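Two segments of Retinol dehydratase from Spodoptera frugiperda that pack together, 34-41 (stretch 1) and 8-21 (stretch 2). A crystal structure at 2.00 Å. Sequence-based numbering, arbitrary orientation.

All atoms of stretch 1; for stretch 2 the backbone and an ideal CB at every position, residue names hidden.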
ATOM      1  N   THR A  34       7.241  -8.420 -14.243  1.00 25.29           N
ATOM      2  CA  THR A  34       6.095  -9.298 -14.491  1.00 24.83           C
ATOM      3  C   THR A  34       5.561  -9.895 -13.194  1.00 24.23           C
ATOM      4  O   THR A  34       6.198  -9.787 -12.149  1.00 23.64           O
ATOM      5  CB  THR A  34       6.481 -10.461 -15.432  1.00 24.95           C
ATOM      6  OG1 THR A  34       7.608 -11.154 -14.882  1.00 25.15           O
ATOM      7  CG2 THR A  34       6.842  -9.940 -16.808  1.00 26.38           C
ATOM      8  N   TYR A  35       4.396 -10.532 -13.266  1.00 24.40           N
ATOM      9  CA  TYR A  35       3.780 -11.146 -12.086  1.00 24.51           C
ATOM     10  C   TYR A  35       3.765 -12.682 -12.112  1.00 24.73           C
ATOM     11  O   TYR A  35       4.124 -13.317 -13.106  1.00 25.49           O
ATOM     12  CB  TYR A  35       2.316 -10.715 -11.941  1.00 25.12           C
ATOM     13  CG  TYR A  35       2.033  -9.237 -11.783  1.00 25.76           C
ATOM     14  CD1 TYR A  35       1.719  -8.448 -12.886  1.00 25.85           C
ATOM     15  CD2 TYR A  35       1.972  -8.652 -10.519  1.00 24.53           C
ATOM     16  CE1 TYR A  35       1.338  -7.124 -12.738  1.00 25.99           C
ATOM     17  CE2 TYR A  35       1.592  -7.321 -10.359  1.00 24.90           C
ATOM     18  CZ  TYR A  35       1.273  -6.567 -11.472  1.00 24.73           C
ATOM     19  OH  TYR A  35       0.866  -5.269 -11.327  1.00 24.27           O
ATOM     20  N   VAL A  36       3.328 -13.248 -10.989  1.00 24.97           N
ATOM     21  CA  VAL A  36       3.139 -14.681 -10.795  1.00 25.40           C
ATOM     22  C   VAL A  36       2.145 -14.777  -9.648  1.00 26.28           C
ATOM     23  O   VAL A  36       2.130 -13.917  -8.760  1.00 26.47           O
ATOM     24  CB  VAL A  36       4.430 -15.440 -10.386  1.00 25.81           C
ATOM     25  CG1 VAL A  36       5.477 -15.335 -11.485  1.00 25.01           C
ATOM     26  CG2 VAL A  36       4.952 -14.913  -9.059  1.00 23.92           C
ATOM     27  N   LYS A  37       1.293 -15.794  -9.688  1.00 26.51           N
ATOM     28  CA  LYS A  37       0.296 -16.018  -8.647  1.00 27.56           C
ATOM     29  C   LYS A  37       1.022 -16.683  -7.479  1.00 27.20           C
ATOM     30  O   LYS A  37       1.869 -17.552  -7.692  1.00 27.94           O
ATOM     31  CB  LYS A  37      -0.799 -16.951  -9.168  1.00 27.88           C
ATOM     32  CG  LYS A  37      -2.214 -16.372  -9.175  1.00 28.38           C
ATOM     33  CD  LYS A  37      -2.399 -15.314 -10.241  1.00 27.33           C
ATOM     34  CE  LYS A  37      -3.880 -14.983 -10.446  1.00 27.66           C
ATOM     35  NZ  LYS A  37      -4.529 -14.370  -9.243  1.00 26.69           N
ATOM     36  N   LEU A  38       0.696 -16.295  -6.253  1.00 25.96           N
ATOM     37  CA  LEU A  38       1.374 -16.875  -5.096  1.00 26.64           C
ATOM     38  C   LEU A  38       0.435 -17.453  -4.052  1.00 26.60           C
ATOM     39  O   LEU A  38      -0.478 -16.779  -3.590  1.00 27.90           O
ATOM     40  CB  LEU A  38       2.279 -15.827  -4.434  1.00 25.00           C
ATOM     41  CG  LEU A  38       3.109 -16.319  -3.244  1.00 24.16           C
ATOM     42  CD1 LEU A  38       3.901 -17.552  -3.680  1.00 24.51           C
ATOM     43  CD2 LEU A  38       4.047 -15.222  -2.748  1.00 21.04           C
ATOM     44  N   GLY A  39       0.670 -18.707  -3.675  1.00 27.47           N
ATOM     45  CA  GLY A  39      -0.169 -19.347  -2.673  1.00 27.49           C
ATOM     46  C   GLY A  39      -1.505 -19.849  -3.199  1.00 27.35           C
ATOM     47  O   GLY A  39      -1.879 -19.559  -4.333  1.00 27.23           O
ATOM     48  N   PRO A  40      -2.253 -20.609  -2.386  1.00 28.08           N
ATOM     49  CA  PRO A  40      -3.556 -21.147  -2.790  1.00 28.57           C
ATOM     50  C   PRO A  40      -4.566 -20.068  -3.168  1.00 29.10           C
ATOM     51  O   PRO A  40      -5.530 -20.339  -3.882  1.00 30.17           O
ATOM     52  CB  PRO A  40      -3.990 -21.954  -1.567  1.00 28.51           C
ATOM     53  CG  PRO A  40      -3.333 -21.211  -0.427  1.00 29.38           C
ATOM     54  CD  PRO A  40      -1.957 -20.948  -0.982  1.00 28.28           C
ATOM     55  N   LYS A  41      -4.349 -18.846  -2.687  1.00 28.36           N
ATOM     56  CA  LYS A  41      -5.245 -17.741  -3.004  1.00 27.94           C
ATOM     57  C   LYS A  41      -4.787 -16.995  -4.267  1.00 26.76           C
ATOM     58  O   LYS A  41      -5.494 -16.135  -4.784  1.00 27.60           O
ATOM     59  CB  LYS A  41      -5.327 -16.780  -1.819  1.00 27.49           C
ATOM     60  CG  LYS A  41      -5.919 -17.415  -0.575  1.00 28.41           C
ATOM     61  CD  LYS A  41      -5.868 -16.474   0.624  1.00 28.52           C
ATOM     62  CE  LYS A  41      -6.395 -17.167   1.876  1.00 29.31           C
ATOM     63  NZ  LYS A  41      -6.467 -16.259   3.064  1.00 29.76           N
ATOM     64  N   UNK A   8       9.384 -22.882   7.131  1.00 36.27           N
ATOM     65  CA  UNK A   8       9.377 -23.551   5.802  1.00 35.58           C
ATOM     66  C   UNK A   8       8.289 -22.946   4.914  1.00 35.21           C
ATOM     67  O   UNK A   8       7.102 -23.161   5.154  1.00 36.05           O
ATOM     68  CB  UNK A   8       9.152 -25.057   5.950  1.00 35.58           C
ATOM     69  N   UNK A   9       8.691 -22.202   3.886  1.00 33.50           N
ATOM     70  CA  UNK A   9       7.734 -21.567   2.988  1.00 32.17           C
ATOM     71  C   UNK A   9       6.834 -22.621   2.343  1.00 31.82           C
ATOM     72  O   UNK A   9       7.277 -23.409   1.511  1.00 31.73           O
ATOM     73  CB  UNK A   9       8.461 -20.754   1.915  1.00 32.17           C
ATOM     74  N   UNK A  10       5.547 -22.639   2.720  1.00 31.57           N
ATOM     75  CA  UNK A  10       4.561 -23.592   2.209  1.00 31.45           C
ATOM     76  C   UNK A  10       3.832 -23.210   0.934  1.00 31.67           C
ATOM     77  O   UNK A  10       2.861 -23.864   0.565  1.00 31.43           O
ATOM     78  CB  UNK A  10       3.512 -23.839   3.295  1.00 31.45           C
ATOM     79  N   UNK A  11       4.290 -22.168   0.251  1.00 31.14           N
ATOM     80  CA  UNK A  11       3.607 -21.727  -0.954  1.00 30.74           C
ATOM     81  C   UNK A  11       4.331 -21.947  -2.271  1.00 30.56           C
ATOM     82  O   UNK A  11       5.545 -21.788  -2.367  1.00 30.35           O
ATOM     83  CB  UNK A  11       3.302 -20.234  -0.820  1.00 30.74           C
ATOM     84  N   UNK A  12       3.564 -22.319  -3.285  1.00 30.37           N
ATOM     85  CA  UNK A  12       4.104 -22.510  -4.618  1.00 30.79           C
ATOM     86  C   UNK A  12       3.504 -21.373  -5.429  1.00 30.49           C
ATOM     87  O   UNK A  12       2.478 -20.811  -5.047  1.00 30.25           O
ATOM     88  CB  UNK A  12       3.778 -23.887  -5.199  1.00 30.79           C
ATOM     89  N   UNK A  13       4.142 -21.027  -6.539  1.00 29.99           N
ATOM     90  CA  UNK A  13       3.640 -19.959  -7.381  1.00 30.26           C
ATOM     91  C   UNK A  13       3.439 -20.506  -8.783  1.00 30.68           C
ATOM     92  O   UNK A  13       3.998 -21.542  -9.146  1.00 29.99           O
ATOM     93  CB  UNK A  13       4.592 -18.761  -7.386  1.00 30.26           C
ATOM     94  N   UNK A  14       2.627 -19.819  -9.567  1.00 30.99           N
ATOM     95  CA  UNK A  14       2.388 -20.261 -10.930  1.00 32.13           C
ATOM     96  C   UNK A  14       2.344 -19.052 -11.827  1.00 32.45           C
ATOM     97  O   UNK A  14       1.991 -17.949 -11.392  1.00 32.27           O
ATOM     98  CB  UNK A  14       1.094 -21.070 -11.039  1.00 32.13           C
ATOM     99  N   UNK A  15       2.714 -19.267 -13.080  1.00 32.04           N
ATOM    100  CA  UNK A  15       2.698 -18.210 -14.068  1.00 32.80           C
ATOM    101  C   UNK A  15       1.227 -17.968 -14.354  1.00 32.89           C
ATOM    102  O   UNK A  15       0.379 -18.782 -13.984  1.00 32.67           O
ATOM    103  CB  UNK A  15       3.489 -18.570 -15.327  1.00 32.80           C
ATOM    104  N   UNK A  16       0.925 -16.845 -14.991  1.00 32.55           N
ATOM    105  CA  UNK A  16      -0.449 -16.525 -15.343  1.00 32.16           C
ATOM    106  C   UNK A  16      -0.798 -17.377 -16.565  1.00 32.32           C
ATOM    107  O   UNK A  16       0.050 -17.598 -17.428  1.00 31.51           O
ATOM    108  CB  UNK A  16      -0.631 -15.031 -15.619  1.00 32.16           C
ATOM    109  N   UNK A  17      -2.026 -17.882 -16.635  1.00 32.46           N
ATOM    110  CA  UNK A  17      -2.409 -18.687 -17.793  1.00 32.56           C
ATOM    111  C   UNK A  17      -2.585 -17.744 -18.980  1.00 32.51           C
ATOM    112  O   UNK A  17      -2.484 -16.528 -18.827  1.00 31.56           O
ATOM    113  CB  UNK A  17      -3.687 -19.484 -17.524  1.00 32.56           C
ATOM    114  N   UNK A  18      -2.830 -18.284 -20.182  1.00 32.65           N
ATOM    115  CA  UNK A  18      -2.996 -17.398 -21.339  1.00 32.72           C
ATOM    116  C   UNK A  18      -4.020 -16.279 -21.152  1.00 32.66           C
ATOM    117  O   UNK A  18      -3.725 -15.113 -21.414  1.00 31.56           O
ATOM    118  CB  UNK A  18      -3.400 -18.234 -22.555  1.00 32.72           C
ATOM    119  N   UNK A  19      -5.216 -16.636 -20.691  1.00 32.94           N
ATOM    120  CA  UNK A  19      -6.282 -15.658 -20.499  1.00 34.02           C
ATOM    121  C   UNK A  19      -5.891 -14.534 -19.549  1.00 33.01           C
ATOM    122  O   UNK A  19      -6.112 -13.364 -19.840  1.00 33.35           O
ATOM    123  CB  UNK A  19      -7.537 -16.357 -19.973  1.00 34.02           C
ATOM    124  N   UNK A  20      -5.320 -14.894 -18.407  1.00 32.67           N
ATOM    125  CA  UNK A  20      -4.903 -13.906 -17.421  1.00 32.14           C
ATOM    126  C   UNK A  20      -3.773 -13.060 -18.004  1.00 32.46           C
ATOM    127  O   UNK A  20      -3.833 -11.827 -17.997  1.00 31.80           O
ATOM    128  CB  UNK A  20      -4.462 -14.582 -16.121  1.00 32.14           C
ATOM    129  N   UNK A  21      -2.743 -13.731 -18.504  1.00 32.46           N
ATOM    130  CA  UNK A  21      -1.609 -13.034 -19.085  1.00 34.30           C
ATOM    131  C   UNK A  21      -2.081 -12.093 -20.184  1.00 34.46           C
ATOM    132  O   UNK A  21      -1.486 -11.044 -20.408  1.00 35.92           O
ATOM    133  CB  UNK A  21      -0.585 -14.030 -19.633  1.00 34.30           C
TER

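Positions 13 and 14 pair antiparallel with Leu 38 and Lys 37. Position 8 lies far from stretch 1, so nothing there selects a side chain. The residue is Pro 8.

At position 9, CA-to-CB points sideways and the CB has no close neighbour. A long apolar side chain could still reach Leu 38. Phe 9 does so: its ring edge meets Leu 38, CE2 to CD1 at 4.2 Å.

Position 10 is out of reach, with phi near -90°, which allows many residues. It is Pro 10.

Position 11 points toward stretch 1. Its CB sits 4.0 Å from both Leu 38 CD1 and Gly 39 CA, with Pro 40 beyond. An apolar or aromatic side chain would suit. Tyr 11 packs its CD2 3.5 Å from Pro 40 CD and 3.7 Å from Gly 39 CA. Its hydroxyl is bonded elsewhere in the structure.

Position 12 points away, so almost any side chain would do. The backbone does the work: Gly 39 N donates to the O of position 12 at 3.1 Å. The residue is Glu 12.

Position 13 pairs with Leu 38, and both side chains lie on the same face of the sheet. Val 36 CG2 is 4.2 Å from the CB. Branched aliphatic or aromatic residues would fit. Phe 13 places CD1 3.9 Å from Val 36 CB, while its CB lies 4.0 Å from Leu 38 CD1.

Position 14 pairs with Lys 37 through two backbone bonds: Lys 37 N to the O of 14 at 2.8 Å, and the N of 14 to Lys 37 O at 3.0 Å. Its CB shares a face with the Lys 37 side chain, whose aliphatic part favours a long or flat partner. Arg 14 lays one guanidinium face over Lys 37 CG. The guanidinium reaches on toward position 20.

Position 15 points away, which suits a polar residue. Glu 15 bends back, and OE2 comes 3.9 Å from Val 36 CG1. A water links its OE1, the N of position 16 and Tyr 35 O.

Position 16 points sideways, but a medium apolar chain could reach Lys 37. Leu 16 brings CD2 3.8 Å from Lys 37 CD.

Position 17 comes right before a helix, where Asn, Asp, Ser or Thr are common. Asn 17 caps it: OD1 accepts from the N of position 20 at 2.9 Å.

Positions 18 and 19 are remote: Pro 18, Glu 19.

Position 20 points toward stretch 1, and the Lys 37 side chain lies beyond the CB, so a long polar or acidic chain could suit. Glu 20 OE2 lies 3.6 Å from Lys 37 CE, a contact and not a salt bridge. Its carboxylate instead takes Arg 14, with Arg 14 NH2 to Glu 20 OE2 at 2.8 Å in a salt bridge.

Position 21 makes no contact; it is Asp 21.

Stretch 2, residues 8-21: PFPYEFRELNPEED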
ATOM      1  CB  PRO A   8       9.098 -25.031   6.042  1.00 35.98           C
ATOM      2  CG  PRO A   8       9.418 -25.187   7.542  1.00 35.95           C
ATOM      3  CD  PRO A   8       9.023 -23.851   8.182  1.00 35.96           C
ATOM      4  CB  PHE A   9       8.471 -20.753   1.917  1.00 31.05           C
ATOM      5  CG  PHE A   9       7.634 -19.675   1.303  1.00 30.63           C
ATOM      6  CD1 PHE A   9       7.020 -18.715   2.104  1.00 29.86           C
ATOM      7  CD2 PHE A   9       7.438 -19.622  -0.072  1.00 30.21           C
ATOM      8  CE1 PHE A   9       6.221 -17.722   1.540  1.00 29.97           C
ATOM      9  CE2 PHE A   9       6.641 -18.631  -0.643  1.00 30.07           C
ATOM     10  CZ  PHE A   9       6.032 -17.680   0.166  1.00 29.60           C
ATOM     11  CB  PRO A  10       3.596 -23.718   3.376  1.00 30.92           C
ATOM     12  CG  PRO A  10       3.519 -22.301   3.846  1.00 30.95           C
ATOM     13  CD  PRO A  10       4.974 -21.844   3.822  1.00 31.30           C
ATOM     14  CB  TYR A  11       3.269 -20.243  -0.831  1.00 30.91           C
ATOM     15  CG  TYR A  11       2.431 -19.913   0.374  1.00 30.63           C
ATOM     16  CD1 TYR A  11       2.864 -18.980   1.311  1.00 30.69           C
ATOM     17  CD2 TYR A  11       1.193 -20.520   0.570  1.00 31.48           C
ATOM     18  CE1 TYR A  11       2.084 -18.654   2.415  1.00 30.42           C
ATOM     19  CE2 TYR A  11       0.402 -20.200   1.676  1.00 31.48           C
ATOM     20  CZ  TYR A  11       0.857 -19.263   2.588  1.00 30.53           C
ATOM     21  OH  TYR A  11       0.068 -18.912   3.654  1.00 33.11           O
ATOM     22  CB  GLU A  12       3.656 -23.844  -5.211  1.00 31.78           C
ATOM     23  CG  GLU A  12       4.052 -25.066  -4.416  1.00 33.72           C
ATOM     24  CD  GLU A  12       3.778 -26.347  -5.177  1.00 34.91           C
ATOM     25  OE1 GLU A  12       2.743 -26.406  -5.876  1.00 36.04           O
ATOM     26  OE2 GLU A  12       4.587 -27.294  -5.072  1.00 35.74           O
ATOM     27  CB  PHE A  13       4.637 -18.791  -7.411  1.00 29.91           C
ATOM     28  CG  PHE A  13       5.910 -19.097  -8.148  1.00 29.02           C
ATOM     29  CD1 PHE A  13       6.000 -18.898  -9.525  1.00 27.93           C
ATOM     30  CD2 PHE A  13       7.020 -19.594  -7.467  1.00 27.95           C
ATOM     31  CE1 PHE A  13       7.182 -19.186 -10.216  1.00 27.34           C
ATOM     32  CE2 PHE A  13       8.202 -19.886  -8.148  1.00 27.98           C
ATOM     33  CZ  PHE A  13       8.284 -19.681  -9.524  1.00 26.08           C
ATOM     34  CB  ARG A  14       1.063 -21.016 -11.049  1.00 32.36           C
ATOM     35  CG  ARG A  14      -0.174 -20.129 -10.982  1.00 32.39           C
ATOM     36  CD  ARG A  14      -1.430 -20.948 -11.217  1.00 32.00           C
ATOM     37  NE  ARG A  14      -2.658 -20.160 -11.124  1.00 32.39           N
ATOM     38  CZ  ARG A  14      -3.000 -19.189 -11.969  1.00 31.90           C
ATOM     39  NH1 ARG A  14      -2.204 -18.877 -12.982  1.00 32.12           N
ATOM     40  NH2 ARG A  14      -4.145 -18.534 -11.803  1.00 31.66           N
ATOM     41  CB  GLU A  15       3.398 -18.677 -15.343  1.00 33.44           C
ATOM     42  CG  GLU A  15       4.852 -19.100 -15.156  1.00 34.71           C
ATOM     43  CD  GLU A  15       5.765 -17.931 -14.852  1.00 35.46           C
ATOM     44  OE1 GLU A  15       5.590 -16.870 -15.490  1.00 35.28           O
ATOM     45  OE2 GLU A  15       6.664 -18.075 -13.989  1.00 37.18           O
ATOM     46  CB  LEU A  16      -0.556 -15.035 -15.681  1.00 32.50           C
ATOM     47  CG  LEU A  16      -0.429 -14.091 -14.479  1.00 32.86           C
ATOM     48  CD1 LEU A  16      -0.011 -12.686 -14.906  1.00 33.11           C
ATOM     49  CD2 LEU A  16      -1.764 -14.064 -13.755  1.00 32.23           C
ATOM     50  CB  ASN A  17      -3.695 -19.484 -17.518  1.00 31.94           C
ATOM     51  CG  ASN A  17      -4.869 -18.607 -17.135  1.00 32.09           C
ATOM     52  OD1 ASN A  17      -5.264 -17.705 -17.877  1.00 30.65           O
ATOM     53  ND2 ASN A  17      -5.451 -18.883 -15.974  1.00 31.48           N
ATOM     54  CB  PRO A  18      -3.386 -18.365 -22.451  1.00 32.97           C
ATOM     55  CG  PRO A  18      -2.617 -19.603 -22.081  1.00 33.21           C
ATOM     56  CD  PRO A  18      -2.857 -19.700 -20.595  1.00 32.52           C
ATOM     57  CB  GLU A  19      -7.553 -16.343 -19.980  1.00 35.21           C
ATOM     58  CG  GLU A  19      -8.740 -15.405 -19.869  1.00 37.92           C
ATOM     59  CD  GLU A  19      -9.984 -16.091 -19.331  1.00 40.51           C
ATOM     60  OE1 GLU A  19      -9.949 -16.563 -18.172  1.00 42.01           O
ATOM     61  OE2 GLU A  19     -10.996 -16.155 -20.064  1.00 41.80           O
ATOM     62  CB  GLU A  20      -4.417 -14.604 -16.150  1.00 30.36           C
ATOM     63  CG  GLU A  20      -5.418 -15.567 -15.540  1.00 29.25           C
ATOM     64  CD  GLU A  20      -4.804 -16.424 -14.453  1.00 28.40           C
ATOM     65  OE1 GLU A  20      -3.745 -17.037 -14.708  1.00 27.34           O
ATOM     66  OE2 GLU A  20      -5.379 -16.494 -13.347  1.00 29.27           O
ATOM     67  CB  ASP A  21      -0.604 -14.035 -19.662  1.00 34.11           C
ATOM     68  CG  ASP A  21       0.688 -13.372 -20.106  1.00 34.97           C
ATOM     69  OD1 ASP A  21       1.423 -12.860 -19.233  1.00 35.33           O
ATOM     70  OD2 ASP A  21       0.968 -13.357 -21.327  1.00 35.03           O
TER
HETATM   71  O   HOH W   1       3.101 -14.984 -15.214  1.00 20.58           O
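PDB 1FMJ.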